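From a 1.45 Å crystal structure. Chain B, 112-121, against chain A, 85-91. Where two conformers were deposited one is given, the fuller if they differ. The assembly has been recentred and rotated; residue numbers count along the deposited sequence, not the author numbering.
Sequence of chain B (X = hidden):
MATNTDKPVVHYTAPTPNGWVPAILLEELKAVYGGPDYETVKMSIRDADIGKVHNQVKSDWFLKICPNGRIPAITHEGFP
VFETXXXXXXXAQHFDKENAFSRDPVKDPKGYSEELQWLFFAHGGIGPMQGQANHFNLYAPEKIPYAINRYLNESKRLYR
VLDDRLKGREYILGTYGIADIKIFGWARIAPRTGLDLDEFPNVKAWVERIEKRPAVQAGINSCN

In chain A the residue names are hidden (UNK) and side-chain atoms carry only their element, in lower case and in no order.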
# COMPACT_ATOMS: atom_id res chain seq x y z
N TYR B 112 -7.12 4.68 -14.43
CA TYR B 112 -5.85 4.62 -13.73
C TYR B 112 -6.07 4.72 -12.22
O TYR B 112 -5.44 3.99 -11.44
CB TYR B 112 -4.92 5.73 -14.25
CG TYR B 112 -3.58 5.76 -13.57
CD1 TYR B 112 -2.68 4.71 -13.74
CD2 TYR B 112 -3.25 6.80 -12.71
CE1 TYR B 112 -1.45 4.71 -13.09
CE2 TYR B 112 -2.01 6.81 -12.05
CZ TYR B 112 -1.13 5.77 -12.26
OH TYR B 112 0.12 5.72 -11.62
N SER B 113 -6.94 5.65 -11.80
CA SER B 113 -7.27 5.75 -10.39
C SER B 113 -7.84 4.43 -9.86
O SER B 113 -7.42 3.98 -8.79
CB SER B 113 -8.24 6.88 -10.10
OG SER B 113 -8.53 6.89 -8.71
N GLU B 114 -8.78 3.83 -10.60
CA GLU B 114 -9.30 2.51 -10.21
C GLU B 114 -8.17 1.50 -9.97
O GLU B 114 -8.18 0.77 -8.97
CB GLU B 114 -10.24 1.94 -11.29
CG GLU B 114 -11.58 2.64 -11.39
CD GLU B 114 -12.46 2.08 -12.53
OE1 GLU B 114 -11.94 1.34 -13.39
OE2 GLU B 114 -13.66 2.41 -12.59
N GLU B 115 -7.23 1.45 -10.91
CA GLU B 115 -6.10 0.53 -10.81
C GLU B 115 -5.30 0.80 -9.55
O GLU B 115 -4.96 -0.14 -8.80
CB GLU B 115 -5.26 0.68 -12.07
CG GLU B 115 -4.10 -0.28 -12.16
CD GLU B 115 -3.19 0.19 -13.28
OE1 GLU B 115 -3.44 -0.13 -14.43
OE2 GLU B 115 -2.25 0.98 -13.00
N LEU B 116 -5.01 2.07 -9.27
CA LEU B 116 -4.30 2.41 -8.04
C LEU B 116 -5.09 1.99 -6.80
O LEU B 116 -4.51 1.47 -5.82
CB LEU B 116 -4.02 3.92 -7.97
CG LEU B 116 -2.97 4.44 -8.96
CD1 LEU B 116 -2.85 5.97 -8.78
CD2 LEU B 116 -1.59 3.81 -8.73
N GLN B 117 -6.40 2.23 -6.81
CA GLN B 117 -7.21 1.89 -5.64
C GLN B 117 -7.10 0.39 -5.32
O GLN B 117 -6.92 0.02 -4.13
CB GLN B 117 -8.66 2.26 -5.88
CG GLN B 117 -8.83 3.78 -6.01
CD GLN B 117 -10.27 4.11 -6.38
OE1 GLN B 117 -11.22 3.69 -5.69
NE2 GLN B 117 -10.45 4.91 -7.45
N TRP B 118 -7.23 -0.47 -6.35
CA TRP B 118 -7.13 -1.91 -6.11
C TRP B 118 -5.72 -2.35 -5.73
O TRP B 118 -5.56 -3.25 -4.92
CB TRP B 118 -7.77 -2.73 -7.25
CG TRP B 118 -9.28 -2.57 -7.18
CD1 TRP B 118 -10.06 -1.69 -7.89
CD2 TRP B 118 -10.17 -3.25 -6.29
NE1 TRP B 118 -11.38 -1.79 -7.48
CE2 TRP B 118 -11.46 -2.74 -6.50
CE3 TRP B 118 -9.98 -4.25 -5.32
CZ2 TRP B 118 -12.58 -3.21 -5.80
CZ3 TRP B 118 -11.08 -4.71 -4.62
CH2 TRP B 118 -12.36 -4.19 -4.87
N LEU B 119 -4.68 -1.75 -6.32
CA LEU B 119 -3.31 -2.01 -5.86
C LEU B 119 -3.13 -1.65 -4.40
O LEU B 119 -2.60 -2.46 -3.62
CB LEU B 119 -2.29 -1.29 -6.75
CG LEU B 119 -2.12 -1.89 -8.15
CD1 LEU B 119 -1.35 -0.91 -9.01
CD2 LEU B 119 -1.35 -3.20 -8.07
N PHE B 120 -3.55 -0.44 -4.02
CA PHE B 120 -3.42 -0.04 -2.62
C PHE B 120 -4.28 -0.89 -1.69
O PHE B 120 -3.84 -1.19 -0.57
CB PHE B 120 -3.67 1.49 -2.46
CG PHE B 120 -2.50 2.34 -2.84
CD1 PHE B 120 -1.40 2.45 -1.98
CD2 PHE B 120 -2.50 3.10 -4.01
CE1 PHE B 120 -0.33 3.26 -2.29
CE2 PHE B 120 -1.43 3.92 -4.32
CZ PHE B 120 -0.33 4.01 -3.45
N PHE B 121 -5.47 -1.31 -2.14
CA PHE B 121 -6.25 -2.22 -1.33
C PHE B 121 -5.48 -3.51 -1.04
O PHE B 121 -5.45 -3.97 0.13
CB PHE B 121 -7.53 -2.56 -2.10
CG PHE B 121 -8.28 -3.72 -1.52
CD1 PHE B 121 -9.04 -3.59 -0.35
CD2 PHE B 121 -8.22 -4.95 -2.17
CE1 PHE B 121 -9.72 -4.73 0.19
CE2 PHE B 121 -8.91 -6.08 -1.66
CZ PHE B 121 -9.67 -5.97 -0.47
N UNK A 85 -3.84 6.44 0.24
CA UNK A 85 -2.79 6.85 -0.69
C UNK A 85 -3.32 7.07 -2.08
O UNK A 85 -2.88 8.01 -2.79
c UNK A 85 -1.69 5.80 -0.70
o UNK A 85 -1.18 5.67 0.63
N UNK A 86 -4.32 6.26 -2.49
CA UNK A 86 -4.93 6.41 -3.82
C UNK A 86 -5.73 7.73 -3.88
O UNK A 86 -5.78 8.41 -4.93
c UNK A 86 -5.85 5.21 -4.15
N UNK A 87 -6.37 8.09 -2.77
CA UNK A 87 -7.11 9.36 -2.67
C UNK A 87 -6.14 10.55 -2.80
O UNK A 87 -6.41 11.50 -3.56
c UNK A 87 -8.95 8.36 -1.28
c UNK A 87 -7.85 9.45 -1.34
c UNK A 87 -9.50 8.10 0.12
c UNK A 87 -8.47 10.85 -1.18
N UNK A 88 -4.99 10.45 -2.11
CA UNK A 88 -3.99 11.52 -2.21
C UNK A 88 -3.53 11.68 -3.66
O UNK A 88 -3.42 12.79 -4.18
c UNK A 88 -1.91 10.81 1.02
c UNK A 88 -3.14 11.21 0.20
c UNK A 88 -2.80 11.22 -1.29
c UNK A 88 -3.58 12.58 0.72
N UNK A 89 -3.22 10.56 -4.30
CA UNK A 89 -2.77 10.60 -5.71
C UNK A 89 -3.85 11.17 -6.64
O UNK A 89 -3.54 11.97 -7.52
c UNK A 89 -2.35 9.20 -6.16
c UNK A 89 -0.91 7.27 -5.60
c UNK A 89 0.13 9.39 -6.29
c UNK A 89 -1.01 8.78 -5.52
N UNK A 90 -5.10 10.75 -6.46
CA UNK A 90 -6.19 11.27 -7.29
C UNK A 90 -6.36 12.78 -7.13
O UNK A 90 -6.50 13.51 -8.11
c UNK A 90 -8.98 10.44 -8.91
c UNK A 90 -8.67 11.07 -7.70
o UNK A 90 -11.89 12.43 -10.06
c UNK A 90 -7.50 10.61 -6.87
c UNK A 90 -10.05 10.89 -9.70
c UNK A 90 -10.52 12.61 -8.09
c UNK A 90 -10.81 11.98 -9.29
c UNK A 90 -9.46 12.16 -7.31
N UNK A 91 -6.40 13.23 -5.88
CA UNK A 91 -6.61 14.65 -5.64
C UNK A 91 -5.44 15.45 -6.18
O UNK A 91 -5.64 16.54 -6.76
c UNK A 91 -8.12 14.42 -3.54
c UNK A 91 -6.80 14.92 -4.15
c UNK A 91 -8.10 14.58 -2.03
c UNK A 91 -9.31 15.19 -4.13
O HOH W 1 -6.08 7.44 -7.57

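Position 85 of chain A carries one carbon and then one oxygen. The carbon lies over one face of the Phe B120 ring, its CB 3.6 Å from the ring centroid and 24° off the ring normal, the geometry of a CH-pi contact. The residue is serine. With chi1 at m, Ser A85 lays its slim CB on the ring, while its hydroxyl is hydrogen-bonded elsewhere in the structure, so the buried hydroxyl is not left without a partner.

At position 86 the side chain is a single carbon; this CB points toward chain B and lies 3.8 Å from CG of Gln B117, 4.0 Å from CD2 of Phe B120 and 4.4 Å from CB of Leu B116. The residue is alanine. A small side chain suits this place because the backbones come close here: CA of Ala A86 and CA of Gln B117 are 5.4 Å apart.

Position 87 has four carbons, forked at the first, with one arm two carbons long; it points away from chain B and touches none of its stretch. This is isoleucine, and Ile A87 is buried.

Position 88 also has four carbons, but the fork comes at the second, and none reaches the partner helix. It is leucine, and Leu A88 is likewise buried.

Position 89 repeats that pattern of four carbons forked at the second, now directed toward chain B, where one terminal carbon meets both Leu B116 and Phe B120. This is leucine, and CD1 of Leu A89 lies 3.6 Å from CE2 of Phe B120 and 3.9 Å from CD1 of Leu B116.

Position 90 shows one carbon, then a six-carbon ring bearing an oxygen, with the ring near the hydroxyl of Ser B113: tyrosine. CD1 of Tyr A90 is 3.6 Å from OG of Ser B113, a packing contact; the phenol oxygen is hydrogen-bonded to a residue just outside the stretches.

Position 91, four carbons forked at the second, makes no contact with this part of chain B. It is again leucine, and Leu A91 is buried.

The two helices run nearly antiparallel, at 158°, and approach to 9.1 Å. No direct hydrogen bond joins the two stretches; the contacts are mostly apolar packing, centred on Phe B120, Leu B116, Ala A86 and Leu A89. Phe B120 has the most area covered of any residue in its stretch. One water adds a polar link: it donates to O of Ala A86 at 2.8 Å and hydrogen-bonds OG of Ser B113, also at 2.8 Å, while NE2 of Gln B117 donates to that same OG at 3.0 Å.

Chain A (85-91) SAILLYL
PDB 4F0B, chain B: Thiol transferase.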